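Local coordinates for PilM (Pseudomonas aeruginosa, PDB 3HG9), which is of unknown function but probably belongs to the machinery of a plasmid-encoded pilus, at residues P34-S39 against G59-G64; L19-S24 against P48-K53. One frame throughout, in Å; residues are numbered along the deposited sequence.

Contact 1: P34-S39 against G59-G64; sequences PGFSGS and GYIAAG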
loop_
_atom_site.group_PDB
_atom_site.type_symbol
_atom_site.label_atom_id
_atom_site.label_comp_id
_atom_site.label_asym_id
_atom_site.label_seq_id
_atom_site.Cartn_x
_atom_site.Cartn_y
_atom_site.Cartn_z
ATOM N N PRO B 34 3.471 -2.014 -20.530
ATOM C CA PRO B 34 2.526 -0.952 -20.288
ATOM C C PRO B 34 1.432 -0.905 -21.348
ATOM O O PRO B 34 1.703 -1.097 -22.562
ATOM C CB PRO B 34 3.400 0.310 -20.337
ATOM C CG PRO B 34 4.808 -0.166 -20.425
ATOM C CD PRO B 34 4.719 -1.470 -21.087
ATOM N N GLY B 35 0.205 -0.649 -20.875
ATOM C CA GLY B 35 -1.000 -0.670 -21.704
ATOM C C GLY B 35 -1.447 -2.110 -21.841
ATOM O O GLY B 35 -1.063 -2.796 -22.790
ATOM N N PHE B 36 -2.227 -2.577 -20.870
ATOM C CA PHE B 36 -2.681 -3.957 -20.838
ATOM C C PHE B 36 -3.823 -4.105 -19.850
ATOM O O PHE B 36 -3.829 -3.437 -18.802
ATOM C CB PHE B 36 -1.541 -4.881 -20.412
ATOM C CG PHE B 36 -1.829 -6.345 -20.642
ATOM C CD1 PHE B 36 -1.217 -7.322 -19.850
ATOM C CD2 PHE B 36 -2.718 -6.750 -21.650
ATOM C CE1 PHE B 36 -1.459 -8.686 -20.059
ATOM C CE2 PHE B 36 -2.974 -8.125 -21.884
ATOM C CZ PHE B 36 -2.329 -9.094 -21.073
ATOM N N SER B 37 -4.777 -4.978 -20.168
ATOM C CA SER B 37 -5.842 -5.241 -19.212
ATOM C C SER B 37 -6.073 -6.708 -18.896
ATOM O O SER B 37 -7.116 -7.298 -19.150
ATOM C CB SER B 37 -7.112 -4.461 -19.543
ATOM O OG SER B 37 -6.922 -3.102 -19.192
ATOM N N GLY B 38 -5.063 -7.258 -18.229
ATOM C CA GLY B 38 -5.020 -8.665 -17.872
ATOM C C GLY B 38 -5.250 -9.538 -19.091
ATOM O O GLY B 38 -5.133 -9.114 -20.239
ATOM N N SER B 39 -5.594 -10.781 -18.856
ATOM C CA SER B 39 -5.684 -11.329 -17.563
ATOM C C SER B 39 -4.691 -12.407 -17.811
ATOM O O SER B 39 -5.088 -13.555 -17.957
ATOM C CB SER B 39 -7.065 -11.924 -17.343
ATOM O OG SER B 39 -7.683 -11.372 -16.182
ATOM N N GLY B 59 -6.011 -13.285 -11.458
ATOM C CA GLY B 59 -5.411 -11.986 -11.428
ATOM C C GLY B 59 -5.987 -11.194 -12.564
ATOM O O GLY B 59 -6.505 -11.811 -13.476
ATOM N N TYR B 60 -5.870 -9.847 -12.516
ATOM C CA TYR B 60 -6.362 -8.914 -13.554
ATOM C C TYR B 60 -5.432 -7.681 -13.586
ATOM O O TYR B 60 -4.597 -7.469 -12.692
ATOM C CB TYR B 60 -7.813 -8.485 -13.220
ATOM C CG TYR B 60 -8.683 -7.962 -14.363
ATOM C CD1 TYR B 60 -8.967 -8.774 -15.469
ATOM C CD2 TYR B 60 -9.270 -6.681 -14.325
ATOM C CE1 TYR B 60 -9.768 -8.317 -16.535
ATOM C CE2 TYR B 60 -10.080 -6.222 -15.381
ATOM C CZ TYR B 60 -10.325 -7.062 -16.489
ATOM O OH TYR B 60 -11.097 -6.710 -17.588
ATOM N N ILE B 61 -5.553 -6.848 -14.594
ATOM C CA ILE B 61 -4.864 -5.596 -14.527
ATOM C C ILE B 61 -5.941 -4.685 -15.025
ATOM O O ILE B 61 -6.870 -5.109 -15.774
ATOM C CB ILE B 61 -3.574 -5.546 -15.404
ATOM C CG1 ILE B 61 -2.550 -6.544 -14.861
ATOM C CG2 ILE B 61 -2.931 -4.127 -15.424
ATOM C CD1 ILE B 61 -1.383 -6.836 -15.754
ATOM N N ALA B 62 -5.840 -3.444 -14.578
ATOM C CA ALA B 62 -6.743 -2.401 -14.983
ATOM C C ALA B 62 -6.023 -1.090 -14.579
ATOM O O ALA B 62 -5.536 -0.979 -13.445
ATOM C CB ALA B 62 -8.069 -2.571 -14.272
ATOM N N ALA B 63 -5.930 -0.126 -15.511
ATOM C CA ALA B 63 -4.828 0.828 -15.497
ATOM C C ALA B 63 -3.591 -0.064 -15.465
ATOM O O ALA B 63 -3.746 -1.278 -15.604
ATOM C CB ALA B 63 -4.903 1.756 -14.249
ATOM N N GLY B 64 -2.383 0.496 -15.324
ATOM C CA GLY B 64 -1.179 -0.330 -14.970
ATOM C C GLY B 64 -1.094 -0.836 -13.506
ATOM O O GLY B 64 -0.014 -1.146 -13.012
#

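Contact 2: L19-S24 against P48-K53; sequences LLLYRS and PAWFRK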
loop_
_atom_site.group_PDB
_atom_site.type_symbol
_atom_site.label_atom_id
_atom_site.label_comp_id
_atom_site.label_asym_id
_atom_site.label_seq_id
_atom_site.Cartn_x
_atom_site.Cartn_y
_atom_site.Cartn_z
ATOM N N LEU B 19 -1.098 -16.384 -3.215
ATOM C CA LEU B 19 -1.683 -15.175 -3.694
ATOM C C LEU B 19 -0.622 -14.034 -3.788
ATOM O O LEU B 19 -0.439 -13.421 -4.854
ATOM C CB LEU B 19 -2.840 -14.783 -2.778
ATOM C CG LEU B 19 -3.629 -13.612 -3.382
ATOM C CD1 LEU B 19 -5.120 -13.827 -3.057
ATOM C CD2 LEU B 19 -3.205 -12.236 -2.842
ATOM N N LEU B 20 0.079 -13.749 -2.688
ATOM C CA LEU B 20 0.964 -12.549 -2.670
ATOM C C LEU B 20 2.021 -12.722 -3.733
ATOM O O LEU B 20 2.393 -11.778 -4.502
ATOM C CB LEU B 20 1.619 -12.366 -1.302
ATOM C CG LEU B 20 0.473 -11.922 -0.469
ATOM C CD1 LEU B 20 0.855 -11.654 0.961
ATOM C CD2 LEU B 20 -0.205 -10.691 -1.167
ATOM N N LEU B 21 2.476 -13.954 -3.813
ATOM C CA LEU B 21 3.502 -14.267 -4.749
ATOM C C LEU B 21 3.019 -14.099 -6.198
ATOM O O LEU B 21 3.779 -13.636 -7.063
ATOM C CB LEU B 21 3.915 -15.682 -4.481
ATOM C CG LEU B 21 5.003 -16.228 -5.346
ATOM C CD1 LEU B 21 5.462 -17.414 -4.527
ATOM C CD2 LEU B 21 4.477 -16.634 -6.745
ATOM N N TYR B 22 1.774 -14.486 -6.476
ATOM C CA TYR B 22 1.207 -14.365 -7.866
ATOM C C TYR B 22 1.013 -12.901 -8.171
ATOM O O TYR B 22 1.414 -12.391 -9.227
ATOM C CB TYR B 22 -0.136 -15.019 -7.914
ATOM C CG TYR B 22 -0.829 -15.042 -9.242
ATOM C CD1 TYR B 22 -0.566 -16.039 -10.165
ATOM C CD2 TYR B 22 -1.864 -14.137 -9.519
ATOM C CE1 TYR B 22 -1.270 -16.068 -11.437
ATOM C CE2 TYR B 22 -2.583 -14.166 -10.749
ATOM C CZ TYR B 22 -2.276 -15.108 -11.692
ATOM O OH TYR B 22 -3.006 -15.124 -12.860
ATOM N N ARG B 23 0.434 -12.218 -7.190
ATOM C CA ARG B 23 0.273 -10.779 -7.277
ATOM C C ARG B 23 1.546 -10.067 -7.776
ATOM O O ARG B 23 1.506 -9.169 -8.659
ATOM C CB ARG B 23 -0.164 -10.162 -5.921
ATOM C CG ARG B 23 -0.526 -8.664 -6.104
ATOM C CD ARG B 23 -1.033 -8.008 -4.878
ATOM N NE ARG B 23 0.055 -7.526 -4.020
ATOM C CZ ARG B 23 -0.119 -6.752 -2.949
ATOM N NH1 ARG B 23 -1.349 -6.371 -2.637
ATOM N NH2 ARG B 23 0.932 -6.368 -2.177
ATOM N N SER B 24 2.681 -10.432 -7.214
ATOM C CA SER B 24 3.867 -9.682 -7.560
ATOM C C SER B 24 4.312 -9.935 -8.972
ATOM O O SER B 24 4.895 -9.045 -9.599
ATOM C CB SER B 24 4.979 -10.009 -6.581
ATOM O OG SER B 24 4.685 -9.422 -5.364
ATOM N N PRO B 48 7.443 -19.562 -10.808
ATOM C CA PRO B 48 8.364 -20.650 -10.477
ATOM C C PRO B 48 7.945 -22.017 -11.015
ATOM O O PRO B 48 6.753 -22.315 -11.140
ATOM C CB PRO B 48 8.367 -20.674 -8.932
ATOM C CG PRO B 48 7.574 -19.401 -8.468
ATOM C CD PRO B 48 7.267 -18.591 -9.692
ATOM N N ALA B 49 8.967 -22.834 -11.281
ATOM C CA ALA B 49 8.844 -24.165 -11.786
ATOM C C ALA B 49 7.834 -24.887 -10.939
ATOM O O ALA B 49 6.768 -25.317 -11.441
ATOM C CB ALA B 49 10.226 -24.886 -11.758
ATOM N N TRP B 50 8.177 -24.970 -9.649
ATOM C CA TRP B 50 7.412 -25.758 -8.654
ATOM C C TRP B 50 5.962 -25.307 -8.441
ATOM O O TRP B 50 5.097 -26.116 -8.094
ATOM C CB TRP B 50 8.105 -25.690 -7.301
ATOM C CG TRP B 50 8.749 -24.346 -6.928
ATOM C CD1 TRP B 50 10.073 -23.968 -7.125
ATOM C CD2 TRP B 50 8.138 -23.259 -6.195
ATOM N NE1 TRP B 50 10.301 -22.706 -6.580
ATOM C CE2 TRP B 50 9.126 -22.245 -6.026
ATOM C CE3 TRP B 50 6.836 -23.029 -5.691
ATOM C CZ2 TRP B 50 8.851 -21.033 -5.364
ATOM C CZ3 TRP B 50 6.568 -21.827 -5.048
ATOM C CH2 TRP B 50 7.580 -20.852 -4.867
ATOM N N PHE B 51 5.718 -24.004 -8.610
ATOM C CA PHE B 51 4.408 -23.413 -8.374
ATOM C C PHE B 51 3.412 -23.929 -9.369
ATOM O O PHE B 51 3.598 -23.723 -10.588
ATOM C CB PHE B 51 4.512 -21.911 -8.555
ATOM C CG PHE B 51 3.401 -21.155 -7.955
ATOM C CD1 PHE B 51 3.275 -21.080 -6.571
ATOM C CD2 PHE B 51 2.490 -20.457 -8.759
ATOM C CE1 PHE B 51 2.261 -20.373 -6.005
ATOM C CE2 PHE B 51 1.400 -19.747 -8.183
ATOM C CZ PHE B 51 1.314 -19.683 -6.816
ATOM N N ARG B 52 2.364 -24.566 -8.831
ATOM C CA ARG B 52 1.174 -25.065 -9.537
ATOM C C ARG B 52 0.040 -24.139 -9.073
ATOM O O ARG B 52 -0.534 -24.331 -7.992
ATOM C CB ARG B 52 0.872 -26.514 -9.100
ATOM C CG ARG B 52 1.288 -27.717 -10.104
ATOM C CD ARG B 52 0.100 -28.136 -11.083
ATOM N NE ARG B 52 0.149 -27.594 -12.483
ATOM C CZ ARG B 52 -0.271 -26.380 -12.909
ATOM N NH1 ARG B 52 -0.800 -25.483 -12.074
ATOM N NH2 ARG B 52 -0.172 -26.057 -14.198
ATOM N N LYS B 53 -0.254 -23.077 -9.822
ATOM C CA LYS B 53 -1.250 -22.128 -9.356
ATOM C C LYS B 53 -2.538 -22.910 -9.144
ATOM O O LYS B 53 -2.825 -23.806 -9.929
ATOM C CB LYS B 53 -1.442 -20.976 -10.370
ATOM C CG LYS B 53 -2.303 -19.752 -9.877
ATOM C CD LYS B 53 -3.774 -19.847 -10.328
ATOM C CE LYS B 53 -3.990 -19.387 -11.783
ATOM N NZ LYS B 53 -3.419 -20.222 -12.874
#

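Contact 1: P34-S39 against G59-G64
A beta-hairpin made by strands 57-62 and 65-70 is flanked here by the irregular loop that follows helix 12-31. The loop runs roughly antiparallel to the first strand, 161° between end-to-end directions, without forming a ladder with it. The nearest pair of CA atoms is Gly38 and Tyr60, 4.5 Å apart. Gly38, with positive phi and no side chain, lets the main chain lie this low, and the peptide bond to Ser39 is cis.

The polar link is a single hydrogen bond. Ser39 OG donates to Gly59 O over 3.0 Å, lying in the carbonyl plane on a lone pair with a C=O...OG angle of 141°. Further along, Ser37 CA makes a long, bent CA-H...O contact with Ile61 O (124° at H), a minor addition to the Gly59 bond, whereas the backbone of Tyr60 bonds to Tyr67 in the partner strand.

Apolar packing centres on Ile61, which also touches Ser66. Phe36, with CG anti to its backbone N, crosses the isoleucine at about a right angle and sets CD1 4.1 Å from Ile61 CD1. Gly38 N lies over the centre of one face of the Phe36 ring, 4.0 Å from its plane. The other branch of the isoleucine puts a methyl against a carbonyl oxygen, Ile61 CG2 to Phe36 O at 3.6 Å. Tyr60, with CG anti to its backbone N, sets its ring beside Ser39 and packs on Pro111 of the second subunit. The same hydroxyl that holds Gly59 lies in the plane of the tyrosine ring, at its edge: Ser39 OG is 3.0 Å from Tyr60 CD1.

Contact 2: L19-S24 against P48-K53
Leu21 and Tyr22, neighbours on helix 12-31, take the whole contact with segment 48-53 of the loop before strand 57-62 and split it into two patches. Leu21 comes first. Its CG is anti to the backbone N (chi1 -179°), which projects the two methyls off the helix toward the loop. CD1 meets the Trp50 indole tip to tip, 4.1 Å from Trp50 CH2. CD2 does the rest: it lies over one face of the Phe51 ring, 4.4 Å from Phe51 CZ, and is 4.5 Å from Pro48 CG.

The loop side of this patch is built by its own members. Trp50 holds CG in the crowded position between its backbone N and carbonyl carbon (chi1 37°), and the indole is thereby folded back so that Pro48 CB sits over one face, offset toward the rim. Phe51 also touches Ser18 one turn earlier on the helix.

Tyr22 follows, again with CG anti to the backbone N, and is buried. Its ring crosses the aliphatic part of Lys53 obliquely; Lys53 CG is equally near Tyr22 CD1 and CE1, both at 4.1 Å. Beyond CG the lysine chain bends at chi2, chi3 and chi4, and its NZ forms a salt bridge with Asp42, a residue that Tyr22 touches too.

No hydrogen bond joins the two segments. The attachment is therefore one of carbon against carbon, with approaches of 4.1 Å or more, and the lysine takes part through its methylenes while its charge is met by Asp42, earlier in the same connection.

From the N terminus the chain lays down helix 12-31, which carries 19-24, and then a long irregular connection to strand 57-62. The segment 34-39 comes early in that connection and 48-53 later. Contact 2 turns 48-53 back onto the helix, closing a loop over 23 intervening residues; contact 1 joins 34-39 forward to 59-64, with 19 between. Since 34-39 falls inside the first loop and 59-64 beyond it, the two closures cross. Together they tie the connection to both the helix and the hairpin. Their centres are 18 Å apart, yet they touch where Tyr22 CE2 packs 3.6 Å from Gly59 N, and both reach the second subunit.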